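Local atomic coordinates of Melibiose/raffinose/stachyose-binding protein MelE (Bacillus subtilis subsp. subtilis str. 168, PDB entry 4R6H), a protein that binds melibiose, raffinose and stachyose as the solute-binding component of the ABC transporter that imports these sugars. Residues Q116-D119 against P120-S124. Residues are numbered along the deposited sequence; the frame is centred on the assembly and turned at random.
Sequences QDLD and PNLNS
Asp119 and Asn121 close an Asx turn around Pro120, a local contact where the loop that follows helix 98-102 passes into the 3-10 segment 120-122 and then helix 123-126. Asp119 OD1 accepts a hydrogen bond from Asn121 N at 2.8 Å, in a nearly straight bond (157°) that comes from the anti side of the carboxylate, 26° out of its plane. The first torsion of Asp119, -172°, swings the carboxylate away from its own backbone N and beside its carbonyl carbon, which brings OD1 within reach of the Asn121 N-H. The same residue also starts the 3-10 turn through its backbone: Leu122 N donates to Asp119 O at 2.8 Å, an i to i+3 bond. The other carboxylate oxygen, OD2, accepts a hydrogen bond from Gln140 NE2 and another from a water 2.9 Å away, which in turn accepts one from Asn121 ND2. With an alanine here in place of Asp119, the Asn121 N-H and Gln140 NE2 would probably lose this acceptor, and the bridging water one of its partners. A second water bridges Leu118 O and Asn123 OD1, lying 2.6 Å from the latter. On the buried side, Leu118 CD1 packs on Leu122 CB at 3.9 Å, the two side chains crossing at about a right angle. Both leucines rest on Pro137 of strand 136-137, while Asp119 pairs through its backbone with Gly348, and Ser124 O takes a hydrogen bond from Lys99 of helix 98-102.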
loop_
_atom_site.group_PDB
_atom_site.type_symbol
_atom_site.label_atom_id
_atom_site.label_comp_id
_atom_site.label_asym_id
_atom_site.label_seq_id
_atom_site.Cartn_x
_atom_site.Cartn_y
_atom_site.Cartn_z
ATOM N N GLN A 116 -17.747 15.719 0.047
ATOM C CA GLN A 116 -18.695 15.347 -0.997
ATOM C C GLN A 116 -18.010 14.631 -2.152
ATOM O O GLN A 116 -18.664 13.887 -2.870
ATOM C CB GLN A 116 -19.480 16.551 -1.519
ATOM C CG GLN A 116 -18.692 17.582 -2.277
ATOM C CD GLN A 116 -19.585 18.656 -2.895
ATOM O OE1 GLN A 116 -20.759 18.419 -3.166
ATOM N NE2 GLN A 116 -19.028 19.839 -3.117
ATOM N N ASP A 117 -16.706 14.836 -2.321
ATOM C CA ASP A 117 -15.989 14.200 -3.406
ATOM C C ASP A 117 -15.045 13.070 -2.999
ATOM O O ASP A 117 -14.219 12.623 -3.814
ATOM C CB ASP A 117 -15.225 15.254 -4.197
ATOM C CG ASP A 117 -16.147 16.199 -4.949
ATOM O OD1 ASP A 117 -17.167 15.740 -5.513
ATOM O OD2 ASP A 117 -15.838 17.400 -4.966
ATOM N N LEU A 118 -15.187 12.574 -1.770
ATOM C CA LEU A 118 -14.398 11.432 -1.343
ATOM C C LEU A 118 -14.609 10.232 -2.284
ATOM O O LEU A 118 -15.776 9.879 -2.591
ATOM C CB LEU A 118 -14.752 11.013 0.069
ATOM C CG LEU A 118 -14.044 9.768 0.633
ATOM C CD1 LEU A 118 -12.518 9.945 0.701
ATOM C CD2 LEU A 118 -14.562 9.330 1.994
ATOM N N ASP A 119 -13.535 9.614 -2.780
ATOM C CA ASP A 119 -13.672 8.420 -3.623
ATOM C C ASP A 119 -14.459 7.363 -2.860
ATOM O O ASP A 119 -14.068 6.983 -1.776
ATOM C CB ASP A 119 -12.281 7.911 -4.064
ATOM C CG ASP A 119 -12.345 6.772 -5.104
ATOM O OD1 ASP A 119 -13.234 5.908 -5.003
ATOM O OD2 ASP A 119 -11.479 6.768 -6.005
ATOM N N PRO A 120 -15.594 6.893 -3.418
ATOM C CA PRO A 120 -16.330 5.880 -2.642
ATOM C C PRO A 120 -15.573 4.573 -2.329
ATOM O O PRO A 120 -15.965 3.873 -1.431
ATOM C CB PRO A 120 -17.573 5.575 -3.510
ATOM C CG PRO A 120 -17.296 6.151 -4.850
ATOM C CD PRO A 120 -16.178 7.150 -4.746
ATOM N N ASN A 121 -14.505 4.269 -3.059
ATOM C CA ASN A 121 -13.650 3.140 -2.697
ATOM C C ASN A 121 -12.938 3.316 -1.353
ATOM O O ASN A 121 -12.454 2.337 -0.769
ATOM C CB ASN A 121 -12.623 2.876 -3.788
ATOM C CG ASN A 121 -13.193 2.093 -4.946
ATOM O OD1 ASN A 121 -14.123 1.281 -4.788
ATOM N ND2 ASN A 121 -12.650 2.330 -6.101
ATOM N N LEU A 122 -12.949 4.541 -0.831
ATOM C CA LEU A 122 -12.349 4.875 0.437
ATOM C C LEU A 122 -13.357 5.014 1.588
ATOM O O LEU A 122 -12.934 5.240 2.721
ATOM C CB LEU A 122 -11.532 6.179 0.296
ATOM C CG LEU A 122 -10.329 6.144 -0.654
ATOM C CD1 LEU A 122 -9.603 7.470 -0.732
ATOM C CD2 LEU A 122 -9.395 5.024 -0.199
ATOM N N ASN A 123 -14.650 4.838 1.320
ATOM C CA ASN A 123 -15.648 4.967 2.414
ATOM C C ASN A 123 -15.462 4.065 3.623
ATOM O O ASN A 123 -15.558 4.519 4.747
ATOM C CB ASN A 123 -17.045 4.732 1.882
ATOM C CG ASN A 123 -17.536 5.851 1.015
ATOM O OD1 ASN A 123 -16.940 6.931 0.953
ATOM N ND2 ASN A 123 -18.660 5.614 0.335
ATOM N N SER A 124 -15.199 2.782 3.406
ATOM C CA SER A 124 -15.016 1.843 4.508
ATOM C C SER A 124 -13.739 2.058 5.262
ATOM O O SER A 124 -13.587 1.549 6.363
ATOM C CB SER A 124 -14.996 0.393 3.993
ATOM O OG SER A 124 -16.272 0.042 3.527
HETATM O O HOH W 1 -17.599 8.879 -0.632
HETATM O O HOH W 2 -10.352 4.151 -6.401
#